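Local coordinates for cutinase-like protein (Cryptococcus sp., PDB 2CZQ) that probably hydrolyses carboxylic esters, as a secreted cutinase-like enzyme with the alpha/beta hydrolase fold, at residues C6-L11 and P75-I80; R66-L71 and G102-A107; N116-S121 and G140-Y145; R136-L141 and D169-F174. One frame throughout, in Å; residues are numbered along the deposited sequence.

Interaction 1. Residues C6-L11 and P75-I80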
loop_
_atom_site.group_PDB
_atom_site.type_symbol
_atom_site.label_atom_id
_atom_site.label_comp_id
_atom_site.label_asym_id
_atom_site.label_seq_id
_atom_site.Cartn_x
_atom_site.Cartn_y
_atom_site.Cartn_z
ATOM N N CYS A 6 -5.728 17.364 6.062
ATOM C CA CYS A 6 -4.763 16.517 6.757
ATOM C C CYS A 6 -3.514 17.288 7.187
ATOM O O CYS A 6 -2.445 17.090 6.604
ATOM C CB CYS A 6 -4.357 15.348 5.852
ATOM S SG CYS A 6 -5.713 14.225 5.468
ATOM N N PRO A 7 -3.624 18.156 8.198
ATOM C CA PRO A 7 -2.449 18.883 8.697
ATOM C C PRO A 7 -1.361 17.976 9.284
ATOM O O PRO A 7 -0.201 18.382 9.329
ATOM C CB PRO A 7 -3.036 19.801 9.779
ATOM C CG PRO A 7 -4.483 19.913 9.453
ATOM C CD PRO A 7 -4.856 18.581 8.894
ATOM N N GLN A 8 -1.741 16.784 9.739
ATOM C CA GLN A 8 -0.802 15.768 10.184
ATOM C C GLN A 8 -1.180 14.460 9.516
ATOM O O GLN A 8 -2.361 14.097 9.460
ATOM C CB GLN A 8 -0.837 15.604 11.700
ATOM C CG GLN A 8 0.196 14.620 12.217
ATOM C CD GLN A 8 0.181 14.525 13.722
ATOM O OE1 GLN A 8 -0.862 14.282 14.328
ATOM N NE2 GLN A 8 1.337 14.718 14.336
ATOM N N TYR A 9 -0.180 13.752 9.011
ATOM C CA TYR A 9 -0.442 12.466 8.386
ATOM C C TYR A 9 0.740 11.527 8.548
ATOM O O TYR A 9 1.869 11.957 8.786
ATOM C CB TYR A 9 -0.806 12.638 6.900
ATOM C CG TYR A 9 0.336 13.158 6.067
ATOM C CD1 TYR A 9 0.544 14.528 5.920
ATOM C CD2 TYR A 9 1.224 12.283 5.448
ATOM C CE1 TYR A 9 1.603 15.013 5.172
ATOM C CE2 TYR A 9 2.283 12.750 4.696
ATOM C CZ TYR A 9 2.473 14.114 4.563
ATOM O OH TYR A 9 3.541 14.559 3.828
ATOM N N VAL A 10 0.457 10.237 8.412
ATOM C CA VAL A 10 1.474 9.205 8.504
ATOM C C VAL A 10 1.374 8.318 7.271
ATOM O O VAL A 10 0.282 7.868 6.901
ATOM C CB VAL A 10 1.316 8.344 9.774
ATOM C CG1 VAL A 10 2.513 7.426 9.950
ATOM C CG2 VAL A 10 1.142 9.217 11.004
ATOM N N LEU A 11 2.528 8.089 6.653
ATOM C CA LEU A 11 2.672 7.133 5.566
ATOM C C LEU A 11 3.174 5.848 6.205
ATOM O O LEU A 11 4.352 5.728 6.545
ATOM C CB LEU A 11 3.653 7.665 4.514
ATOM C CG LEU A 11 3.375 9.086 4.004
ATOM C CD1 LEU A 11 4.479 9.557 3.073
ATOM C CD2 LEU A 11 2.019 9.179 3.310
ATOM N N PRO A 75 -7.331 12.712 16.923
ATOM C CA PRO A 75 -8.468 12.073 16.245
ATOM C C PRO A 75 -8.609 12.491 14.781
ATOM O O PRO A 75 -9.353 11.853 14.038
ATOM C CB PRO A 75 -9.680 12.538 17.063
ATOM C CG PRO A 75 -9.231 13.762 17.747
ATOM C CD PRO A 75 -7.772 13.556 18.052
ATOM N N ASN A 76 -7.899 13.541 14.380
ATOM C CA ASN A 76 -7.977 14.061 13.025
ATOM C C ASN A 76 -6.789 13.706 12.138
ATOM O O ASN A 76 -6.680 14.205 11.022
ATOM C CB ASN A 76 -8.195 15.572 13.077
ATOM C CG ASN A 76 -9.444 15.931 13.839
ATOM O OD1 ASN A 76 -10.544 15.587 13.421
ATOM N ND2 ASN A 76 -9.283 16.583 14.981
ATOM N N VAL A 77 -5.913 12.832 12.621
ATOM C CA VAL A 77 -4.778 12.385 11.824
ATOM C C VAL A 77 -5.248 11.608 10.589
ATOM O O VAL A 77 -6.287 10.936 10.617
ATOM C CB VAL A 77 -3.775 11.553 12.674
ATOM C CG1 VAL A 77 -4.348 10.192 13.065
ATOM C CG2 VAL A 77 -2.427 11.400 11.963
ATOM N N CYS A 78 -4.486 11.726 9.506
ATOM C CA CYS A 78 -4.745 10.984 8.278
ATOM C C CYS A 78 -3.657 9.958 8.023
ATOM O O CYS A 78 -2.501 10.164 8.390
ATOM C CB CYS A 78 -4.770 11.933 7.100
ATOM S SG CYS A 78 -5.999 13.239 7.226
ATOM N N TYR A 79 -4.027 8.876 7.345
ATOM C CA TYR A 79 -3.077 7.837 6.965
ATOM C C TYR A 79 -3.130 7.509 5.488
ATOM O O TYR A 79 -4.208 7.520 4.872
ATOM C CB TYR A 79 -3.375 6.542 7.719
ATOM C CG TYR A 79 -3.299 6.682 9.210
ATOM C CD1 TYR A 79 -2.074 6.797 9.848
ATOM C CD2 TYR A 79 -4.451 6.716 9.982
ATOM C CE1 TYR A 79 -1.990 6.938 11.217
ATOM C CE2 TYR A 79 -4.384 6.859 11.363
ATOM C CZ TYR A 79 -3.144 6.970 11.971
ATOM O OH TYR A 79 -3.044 7.102 13.334
ATOM N N ILE A 80 -1.964 7.173 4.943
ATOM C CA ILE A 80 -1.884 6.382 3.717
ATOM C C ILE A 80 -1.213 5.075 4.117
ATOM O O ILE A 80 -0.165 5.088 4.766
ATOM C CB ILE A 80 -1.045 7.082 2.622
ATOM C CG1 ILE A 80 -1.591 8.479 2.289
ATOM C CG2 ILE A 80 -0.941 6.192 1.373
ATOM C CD1 ILE A 80 -2.966 8.505 1.630
HETATM O O HOH W 1 -4.562 15.508 10.006
#

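Interaction 2. Residues R66-L71 and G102-A107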
loop_
_atom_site.group_PDB
_atom_site.type_symbol
_atom_site.label_atom_id
_atom_site.label_comp_id
_atom_site.label_asym_id
_atom_site.label_seq_id
_atom_site.Cartn_x
_atom_site.Cartn_y
_atom_site.Cartn_z
ATOM N N ARG A 66 -0.320 1.226 14.907
ATOM C CA ARG A 66 0.074 2.594 14.583
ATOM C C ARG A 66 -1.138 3.470 14.279
ATOM O O ARG A 66 -1.196 4.622 14.716
ATOM C CB ARG A 66 1.084 2.639 13.427
ATOM C CG ARG A 66 1.592 4.037 13.099
ATOM C CD ARG A 66 2.375 4.657 14.237
ATOM N NE ARG A 66 2.824 6.026 14.008
ATOM C CZ ARG A 66 2.084 7.117 14.205
ATOM N NH1 ARG A 66 0.818 7.020 14.592
ATOM N NH2 ARG A 66 2.619 8.316 14.013
ATOM N N ILE A 67 -2.099 2.926 13.535
ATOM C CA ILE A 67 -3.321 3.663 13.228
ATOM C C ILE A 67 -4.030 4.075 14.517
ATOM O O ILE A 67 -4.385 5.244 14.706
ATOM C CB ILE A 67 -4.263 2.820 12.344
ATOM C CG1 ILE A 67 -3.678 2.662 10.941
ATOM C CG2 ILE A 67 -5.670 3.437 12.298
ATOM C CD1 ILE A 67 -4.404 1.629 10.099
ATOM N N ASN A 68 -4.235 3.108 15.405
ATOM C CA ASN A 68 -4.987 3.366 16.620
ATOM C C ASN A 68 -4.241 4.266 17.599
ATOM O O ASN A 68 -4.849 5.132 18.228
ATOM C CB ASN A 68 -5.426 2.056 17.266
ATOM C CG ASN A 68 -6.507 1.344 16.463
ATOM O OD1 ASN A 68 -7.280 1.971 15.740
ATOM N ND2 ASN A 68 -6.560 0.024 16.588
ATOM N N SER A 69 -2.928 4.094 17.707
ATOM C CA SER A 69 -2.140 4.952 18.592
ATOM C C SER A 69 -2.170 6.400 18.120
ATOM O O SER A 69 -2.278 7.320 18.936
ATOM C CB SER A 69 -0.688 4.477 18.659
ATOM O OG SER A 69 -0.578 3.221 19.295
ATOM N N GLY A 70 -2.087 6.600 16.806
ATOM C CA GLY A 70 -2.166 7.930 16.239
ATOM C C GLY A 70 -3.508 8.578 16.513
ATOM O O GLY A 70 -3.570 9.747 16.900
ATOM N N LEU A 71 -4.591 7.826 16.325
ATOM C CA LEU A 71 -5.931 8.378 16.538
ATOM C C LEU A 71 -6.173 8.753 17.988
ATOM O O LEU A 71 -6.889 9.716 18.270
ATOM C CB LEU A 71 -7.012 7.423 16.034
ATOM C CG LEU A 71 -7.132 7.405 14.504
ATOM C CD1 LEU A 71 -7.890 6.175 14.032
ATOM C CD2 LEU A 71 -7.799 8.685 14.012
ATOM N N GLY A 102 -16.156 3.251 10.741
ATOM C CA GLY A 102 -15.512 3.566 12.002
ATOM C C GLY A 102 -14.312 4.480 11.849
ATOM O O GLY A 102 -13.929 4.849 10.735
ATOM N N ALA A 103 -13.709 4.827 12.983
ATOM C CA ALA A 103 -12.661 5.839 13.035
ATOM C C ALA A 103 -11.431 5.491 12.209
ATOM O O ALA A 103 -10.907 6.348 11.490
ATOM C CB ALA A 103 -12.271 6.124 14.476
ATOM N N ALA A 104 -10.966 4.247 12.318
ATOM C CA ALA A 104 -9.774 3.830 11.590
ATOM C C ALA A 104 -10.029 3.887 10.089
ATOM O O ALA A 104 -9.241 4.463 9.346
ATOM C CB ALA A 104 -9.329 2.447 12.019
ATOM N N PHE A 105 -11.150 3.315 9.647
ATOM C CA PHE A 105 -11.523 3.381 8.242
ATOM C C PHE A 105 -11.538 4.823 7.742
ATOM O O PHE A 105 -10.979 5.129 6.692
ATOM C CB PHE A 105 -12.894 2.745 8.018
ATOM C CG PHE A 105 -13.372 2.847 6.599
ATOM C CD1 PHE A 105 -12.923 1.945 5.641
ATOM C CD2 PHE A 105 -14.249 3.857 6.210
ATOM C CE1 PHE A 105 -13.351 2.029 4.325
ATOM C CE2 PHE A 105 -14.681 3.951 4.889
ATOM C CZ PHE A 105 -14.228 3.036 3.944
ATOM N N ASN A 106 -12.190 5.708 8.491
ATOM C CA ASN A 106 -12.315 7.099 8.081
ATOM C C ASN A 106 -10.967 7.813 7.979
ATOM O O ASN A 106 -10.777 8.661 7.109
ATOM C CB ASN A 106 -13.237 7.860 9.034
ATOM C CG ASN A 106 -14.696 7.445 8.909
ATOM O OD1 ASN A 106 -15.120 6.866 7.906
ATOM N ND2 ASN A 106 -15.474 7.745 9.940
ATOM N N ALA A 107 -10.038 7.463 8.867
ATOM C CA ALA A 107 -8.730 8.115 8.927
ATOM C C ALA A 107 -7.792 7.678 7.804
ATOM O O ALA A 107 -6.875 8.422 7.427
ATOM C CB ALA A 107 -8.076 7.868 10.278
#

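Interaction 3. Residues N116-S121 and G140-Y145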
loop_
_atom_site.group_PDB
_atom_site.type_symbol
_atom_site.label_atom_id
_atom_site.label_comp_id
_atom_site.label_asym_id
_atom_site.label_seq_id
_atom_site.Cartn_x
_atom_site.Cartn_y
_atom_site.Cartn_z
ATOM N N ASN A 116 1.253 -7.077 -5.198
ATOM C CA ASN A 116 0.364 -7.631 -4.182
ATOM C C ASN A 116 0.072 -9.116 -4.387
ATOM O O ASN A 116 -0.580 -9.475 -5.364
ATOM C CB ASN A 116 -0.946 -6.841 -4.235
ATOM C CG ASN A 116 -1.944 -7.272 -3.193
ATOM O OD1 ASN A 116 -1.617 -7.972 -2.228
ATOM N ND2 ASN A 116 -3.190 -6.840 -3.376
ATOM N N PRO A 117 0.496 -9.992 -3.471
ATOM C CA PRO A 117 0.149 -11.415 -3.587
ATOM C C PRO A 117 -1.365 -11.638 -3.565
ATOM O O PRO A 117 -1.838 -12.653 -4.075
ATOM C CB PRO A 117 0.783 -12.037 -2.339
ATOM C CG PRO A 117 1.857 -11.080 -1.925
ATOM C CD PRO A 117 1.306 -9.730 -2.266
ATOM N N ASP A 118 -2.103 -10.694 -2.984
ATOM C CA ASP A 118 -3.555 -10.804 -2.858
ATOM C C ASP A 118 -4.304 -10.086 -3.976
ATOM O O ASP A 118 -5.498 -9.815 -3.853
ATOM C CB ASP A 118 -4.008 -10.255 -1.507
ATOM C CG ASP A 118 -3.424 -11.006 -0.351
ATOM O OD1 ASP A 118 -2.962 -12.158 -0.562
ATOM O OD2 ASP A 118 -3.400 -10.505 0.792
ATOM N N HIS A 119 -3.606 -9.778 -5.061
ATOM C CA HIS A 119 -4.206 -9.100 -6.200
ATOM C C HIS A 119 -5.407 -9.904 -6.709
ATOM O O HIS A 119 -5.314 -11.117 -6.895
ATOM C CB HIS A 119 -3.122 -8.927 -7.260
ATOM C CG HIS A 119 -3.534 -8.111 -8.436
ATOM N ND1 HIS A 119 -3.189 -6.789 -8.615
ATOM C CD2 HIS A 119 -4.250 -8.464 -9.525
ATOM C CE1 HIS A 119 -3.682 -6.370 -9.771
ATOM N NE2 HIS A 119 -4.329 -7.367 -10.339
ATOM N N LYS A 120 -6.531 -9.222 -6.915
ATOM C CA LYS A 120 -7.775 -9.886 -7.289
ATOM C C LYS A 120 -8.271 -9.398 -8.636
ATOM O O LYS A 120 -8.505 -8.206 -8.821
ATOM C CB LYS A 120 -8.857 -9.652 -6.232
ATOM C CG LYS A 120 -10.222 -10.201 -6.648
ATOM C CD LYS A 120 -11.290 -9.993 -5.594
ATOM C CE LYS A 120 -12.687 -10.172 -6.162
ATOM N NZ LYS A 120 -12.959 -11.585 -6.526
ATOM N N SER A 121 -8.460 -10.340 -9.554
ATOM C CA SER A 121 -8.888 -10.029 -10.903
ATOM C C SER A 121 -10.173 -9.217 -10.917
ATOM O O SER A 121 -11.158 -9.580 -10.268
ATOM C CB SER A 121 -9.085 -11.321 -11.688
ATOM O OG SER A 121 -9.461 -11.031 -13.020
ATOM N N GLY A 140 -3.227 -12.692 -8.058
ATOM C CA GLY A 140 -1.958 -12.950 -7.414
ATOM C C GLY A 140 -1.860 -14.365 -6.875
ATOM O O GLY A 140 -2.825 -15.142 -6.894
ATOM N N LEU A 141 -0.675 -14.700 -6.382
ATOM C CA LEU A 141 -0.387 -16.043 -5.898
ATOM C C LEU A 141 -1.200 -16.456 -4.679
ATOM O O LEU A 141 -1.434 -17.651 -4.474
ATOM C CB LEU A 141 1.096 -16.158 -5.553
ATOM C CG LEU A 141 2.066 -16.138 -6.731
ATOM C CD1 LEU A 141 3.472 -15.866 -6.252
ATOM C CD2 LEU A 141 2.014 -17.456 -7.505
ATOM N N SER A 142 -1.628 -15.481 -3.879
ATOM C CA SER A 142 -2.190 -15.762 -2.562
ATOM C C SER A 142 -3.666 -15.435 -2.407
ATOM O O SER A 142 -4.252 -15.753 -1.375
ATOM C CB SER A 142 -1.411 -15.013 -1.478
ATOM O OG SER A 142 -0.050 -15.392 -1.457
ATOM N N VAL A 143 -4.266 -14.782 -3.396
ATOM C CA VAL A 143 -5.624 -14.277 -3.241
ATOM C C VAL A 143 -6.633 -15.384 -2.916
ATOM O O VAL A 143 -7.570 -15.155 -2.154
ATOM C CB VAL A 143 -6.065 -13.419 -4.459
ATOM C CG1 VAL A 143 -6.181 -14.254 -5.742
ATOM C CG2 VAL A 143 -7.362 -12.678 -4.159
ATOM N N ALA A 144 -6.438 -16.579 -3.473
ATOM C CA ALA A 144 -7.396 -17.664 -3.271
ATOM C C ALA A 144 -7.586 -18.022 -1.801
ATOM O O ALA A 144 -8.709 -18.297 -1.378
ATOM C CB ALA A 144 -7.007 -18.893 -4.086
ATOM N N TYR A 145 -6.508 -18.005 -1.020
ATOM C CA TYR A 145 -6.634 -18.332 0.397
ATOM C C TYR A 145 -6.640 -17.122 1.317
ATOM O O TYR A 145 -7.283 -17.161 2.358
ATOM C CB TYR A 145 -5.582 -19.346 0.858
ATOM C CG TYR A 145 -4.165 -18.876 0.702
ATOM C CD1 TYR A 145 -3.546 -18.112 1.686
ATOM C CD2 TYR A 145 -3.440 -19.193 -0.436
ATOM C CE1 TYR A 145 -2.236 -17.668 1.535
ATOM C CE2 TYR A 145 -2.135 -18.767 -0.594
ATOM C CZ TYR A 145 -1.541 -17.996 0.390
ATOM O OH TYR A 145 -0.244 -17.585 0.203
#

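Interaction 4. Residues R136-L141 and D169-F174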
loop_
_atom_site.group_PDB
_atom_site.type_symbol
_atom_site.label_atom_id
_atom_site.label_comp_id
_atom_site.label_asym_id
_atom_site.label_seq_id
_atom_site.Cartn_x
_atom_site.Cartn_y
_atom_site.Cartn_z
ATOM N N ARG A 136 -5.375 -5.534 -14.825
ATOM C CA ARG A 136 -6.580 -5.460 -14.017
ATOM C C ARG A 136 -7.190 -6.836 -13.765
ATOM O O ARG A 136 -7.664 -7.114 -12.662
ATOM C CB ARG A 136 -7.620 -4.526 -14.628
ATOM C CG ARG A 136 -8.880 -4.422 -13.776
ATOM C CD ARG A 136 -9.656 -3.153 -13.960
ATOM N NE ARG A 136 -8.880 -1.986 -13.559
ATOM C CZ ARG A 136 -9.294 -0.735 -13.709
ATOM N NH1 ARG A 136 -10.487 -0.483 -14.241
ATOM N NH2 ARG A 136 -8.515 0.268 -13.328
ATOM N N ASN A 137 -7.169 -7.689 -14.786
ATOM C CA ASN A 137 -7.889 -8.959 -14.749
ATOM C C ASN A 137 -6.977 -10.156 -14.588
ATOM O O ASN A 137 -7.039 -11.129 -15.350
ATOM C CB ASN A 137 -8.793 -9.085 -15.965
ATOM C CG ASN A 137 -9.657 -7.870 -16.131
ATOM O OD1 ASN A 137 -10.379 -7.495 -15.206
ATOM N ND2 ASN A 137 -9.552 -7.211 -17.276
ATOM N N VAL A 138 -6.130 -10.065 -13.570
ATOM C CA VAL A 138 -5.231 -11.143 -13.188
ATOM C C VAL A 138 -5.265 -11.308 -11.674
ATOM O O VAL A 138 -5.603 -10.374 -10.941
ATOM C CB VAL A 138 -3.770 -10.904 -13.681
ATOM C CG1 VAL A 138 -3.732 -10.689 -15.189
ATOM C CG2 VAL A 138 -3.105 -9.731 -12.953
ATOM N N ASN A 139 -4.911 -12.506 -11.225
ATOM C CA ASN A 139 -4.868 -12.835 -9.814
ATOM C C ASN A 139 -3.451 -13.033 -9.323
ATOM O O ASN A 139 -2.590 -13.512 -10.064
ATOM C CB ASN A 139 -5.643 -14.123 -9.570
ATOM C CG ASN A 139 -7.130 -13.940 -9.721
ATOM O OD1 ASN A 139 -7.719 -13.061 -9.095
ATOM N ND2 ASN A 139 -7.750 -14.763 -10.562
ATOM N N GLY A 140 -3.227 -12.692 -8.058
ATOM C CA GLY A 140 -1.958 -12.950 -7.414
ATOM C C GLY A 140 -1.860 -14.365 -6.875
ATOM O O GLY A 140 -2.825 -15.142 -6.894
ATOM N N LEU A 141 -0.675 -14.700 -6.382
ATOM C CA LEU A 141 -0.387 -16.043 -5.898
ATOM C C LEU A 141 -1.200 -16.456 -4.679
ATOM O O LEU A 141 -1.434 -17.651 -4.474
ATOM C CB LEU A 141 1.096 -16.158 -5.553
ATOM C CG LEU A 141 2.066 -16.138 -6.731
ATOM C CD1 LEU A 141 3.472 -15.866 -6.252
ATOM C CD2 LEU A 141 2.014 -17.456 -7.505
ATOM N N ASP A 169 0.501 -11.104 -10.722
ATOM C CA ASP A 169 0.022 -11.391 -12.071
ATOM C C ASP A 169 0.467 -12.799 -12.462
ATOM O O ASP A 169 1.508 -12.991 -13.105
ATOM C CB ASP A 169 0.585 -10.346 -13.042
ATOM C CG ASP A 169 0.204 -10.586 -14.485
ATOM O OD1 ASP A 169 -0.504 -11.572 -14.799
ATOM O OD2 ASP A 169 0.598 -9.783 -15.359
ATOM N N THR A 170 -0.315 -13.793 -12.059
ATOM C CA THR A 170 0.033 -15.172 -12.390
ATOM C C THR A 170 -0.348 -15.536 -13.818
ATOM O O THR A 170 0.025 -16.608 -14.297
ATOM C CB THR A 170 -0.572 -16.195 -11.410
ATOM O OG1 THR A 170 -2.003 -16.153 -11.496
ATOM C CG2 THR A 170 -0.217 -15.866 -9.955
ATOM N N ALA A 171 -1.083 -14.661 -14.503
ATOM C CA ALA A 171 -1.383 -14.884 -15.914
ATOM C C ALA A 171 -0.137 -14.682 -16.773
ATOM O O ALA A 171 0.252 -15.573 -17.531
ATOM C CB ALA A 171 -2.520 -13.983 -16.379
ATOM N N HIS A 172 0.494 -13.519 -16.633
ATOM C CA HIS A 172 1.603 -13.153 -17.506
ATOM C C HIS A 172 2.962 -13.293 -16.861
ATOM O O HIS A 172 3.972 -13.238 -17.552
ATOM C CB HIS A 172 1.469 -11.716 -18.017
ATOM C CG HIS A 172 0.065 -11.296 -18.311
ATOM N ND1 HIS A 172 -0.571 -10.314 -17.589
ATOM C CD2 HIS A 172 -0.818 -11.702 -19.254
ATOM C CE1 HIS A 172 -1.791 -10.142 -18.061
ATOM N NE2 HIS A 172 -1.965 -10.970 -19.073
ATOM N N GLY A 173 2.987 -13.427 -15.536
ATOM C CA GLY A 173 4.236 -13.479 -14.803
ATOM C C GLY A 173 4.627 -14.887 -14.421
ATOM O O GLY A 173 3.861 -15.831 -14.612
ATOM N N PHE A 174 5.824 -15.026 -13.864
ATOM C CA PHE A 174 6.326 -16.338 -13.487
ATOM C C PHE A 174 7.217 -16.232 -12.252
ATOM O O PHE A 174 8.450 -16.152 -12.351
ATOM C CB PHE A 174 7.038 -17.016 -14.664
ATOM C CG PHE A 174 7.178 -18.503 -14.508
ATOM C CD1 PHE A 174 6.090 -19.346 -14.714
ATOM C CD2 PHE A 174 8.404 -19.063 -14.159
ATOM C CE1 PHE A 174 6.217 -20.724 -14.580
ATOM C CE2 PHE A 174 8.543 -20.439 -14.021
ATOM C CZ PHE A 174 7.451 -21.272 -14.227
HETATM O O HOH W 2 -3.997 -14.506 -12.910
HETATM O O HOH W 3 -3.278 -16.800 -9.211
#

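Interaction 1. Residues C6-L11 and P75-I80
Cys-6, ahead of strand 9-14, is joined by a disulfide to Cys-78, which opens the neighbouring parallel strand 78-84; SG lies 2.0 Å from SG, with chi3 -85°. At Gln-8 the backbone pairing begins: its O accepts from Cys-78 N, and water 1 donates both to Gln-8 O and to Asn-76 O, bridging the chains where they part. The Gln-8 side chain crosses Val-77 CG2 and ends with OE1 hydrogen-bonded to Asn-74 ND2. Tyr-9 turns its ring away from Cys-78, and its OH is hydrogen-bonded to Leu-38 O; its CB stays 4.0 Å from Cys-78 CB. Val-10 is bonded through both its N and its O: N donates to Cys-78 O (3.0 Å) and O accepts from Ile-80 N (3.1 Å), the usual parallel pattern. On the face it shares with Tyr-79, Val-10 CB lies 3.7 Å from Tyr-79 CD1, the two side chains running side by side. Leu-11, on the other face, lays CD2 3.8 Å from Ile-80 CB. Leu-201 covers this second face at the disulfide and Ile-80. The covalent S-S bond thus limits how far the chains can separate at the N-terminal end of this parallel pair, where the direct backbone bonds begin.

Interaction 2. Residues R66-L71 and G102-A107
Leu-71 has its CG anti to the carbonyl carbon (chi1 -75°), and chi2 of 163° sends CD1 to Ala-103 and Ala-104 of the short helix 103-107. In Ile-67, one turn earlier, CG2 lies anti to the backbone N and meets Ala-104. The contact is a helix-helix packing within the alpha/beta hydrolase fold, between the C-terminal part of helix 57-73 and the short helix that leads into strand 108-114. Their segments run nearly perpendicular, at 93°, with the axes 10.2 Å apart.

Ile-67 and Leu-71 offer branched side chains, whereas the facing helix offers three alanines. Leu-71 CD1 rests 3.9 Å from Ala-104 CA and equally near Ala-103 O, and touches the backbone itself because alanine carries nothing beyond CB. The other branch, CD2, turns to Ala-107 CB. At the more exposed margin the amide of Asn-68 comes near Ala-104 only loosely, and the contact is otherwise apolar.

Gly-102 is the N-cap of the short helix, with a positive phi of 105° that would press a CB against the preceding carbonyl O. Its own O accepts from Asn-106 N, which starts the helix that presents the alanines. Leu-98 of helix 86-98 touches both Ile-67 and Ala-104, whose CG2 and CB lie 3.8 Å apart. Elsewhere in the junction, Tyr-79 of strand 78-84 touches Ala-107, and at that end Leu-71 CD2 lies 3.8 Å from Ala-107 CB.

Interaction 3. Residues N116-S121 and G140-Y145
Pro-117 O takes a hydrogen bond from Ser-142 N at 2.8 Å, the donor lying 33° out of the carbonyl plane. A second backbone bond, Gly-140 N to His-119 O at 2.9 Å, is straighter at hydrogen (166°), and between them the two bonds pin the chain of Gly-140 to Ser-142 across the turn. Gly-140 sits so close to this turn that a CB there would run into Pro-117 O and Asn-116 O; its CA instead makes a CA-H...O contact with Pro-117 O.

Around these bonds lie the side chains. Val-143 straddles the peptide oxygens: CG2, anti to the backbone N, comes within 3.4 Å of Asp-118 O, while CB lies 3.4 Å from His-119 O. Ser-142 places its OG beside Pro-117 CB and its CB near Asp-118 OD1. That carboxylate oxygen is held from elsewhere, by Gln-146 NE2.

Farther out, Asn-116 to His-119 form a type I beta turn, closed by His-119 N to Asn-116 O. Within it Asn-116 OD1 accepts from Asp-118 N in an Asx turn, the N-H approaching from above the amide plane. The Asn-116 amide is in turn tied by ND2 to Asp-159, and His-119 NE2 to Thr-135 O.

Helix 86-98 touches both Asn-116 and Asp-118. The turn belongs to the loops after strand 108-114, at the C-terminal ends of the strands of the alpha/beta hydrolase sheet, where such enzymes carry their active site; the Pro-117 side chain lies near, without touching, residues that probably form a Ser-His-Asp triad.

Interaction 4. Residues R136-L141 and D169-F174
Val-138 carries most of the van der Waals contacts, setting its two methyls against Asp-169, Ala-171 and His-172. CG1, anti to the carbonyl carbon (chi1 -56°), comes within 3.5 Å of His-172 CE1 and 3.7 Å of Ala-171 CB, and also touches Asp-169 OD1. CG2 rests against Asp-169 CA. Farther along, Leu-141 CD2 meets Thr-170 CG2 at 3.7 Å in a more exposed position.

One direct hydrogen bond joins the backbones, Thr-170 N to Asn-139 O, at 3.0 Å and nearly linear. Two waters add a second layer at the hydroxyl of Thr-170: water 2 accepts from Asn-139 N, and water 3 donates to Gly-140 O, each also bonded to Thr-170 OG1. The amide of Asn-139 is engaged elsewhere, its OD1 accepting from Ser-121 N.

The carboxylate of Asp-169 organises its own segment. OD1 receives His-172 N at 2.9 Å, an Asx motif, with the N-H coming from above the carboxylate plane. OD2 uses its syn lone pair to take His-172 ND1 at 2.6 Å, and the backbone N of Gly-164 also binds OD2. The ND1 to OD2 bond holds the ring near Val-138 CG1, the OD1 bond fixes the backbone of the same residue, and Tyr-163 stacks on the imidazole.

Together these form a loop-to-loop junction of the alpha/beta hydrolase fold, beside the Cys-161 to Cys-168 disulfide, in which Asp-169 combines an Asx motif, through OD1, with a His-carboxylate hydrogen bond through OD2.

From the N terminus, interaction 1 closes a long loop, bringing residues 6-11 against 75-80 and pairing strand 9-14 with strand 78-84. Interaction 2 crosses it: its first segment, 66-71, lies inside that loop and its second, 102-107, beyond it. Tyr-79 joins the two, its OH near Ile-67 O and its N near Ala-107 O. In series after both come interactions 3 and 4, on the side of the chain's centre opposite interaction 1, about 28 and 33 Å from it between centres. They share Gly-140 and Leu-141: the 136-145 region, held by the turn at 116-121, is then met by 169-174, chaining three loops together.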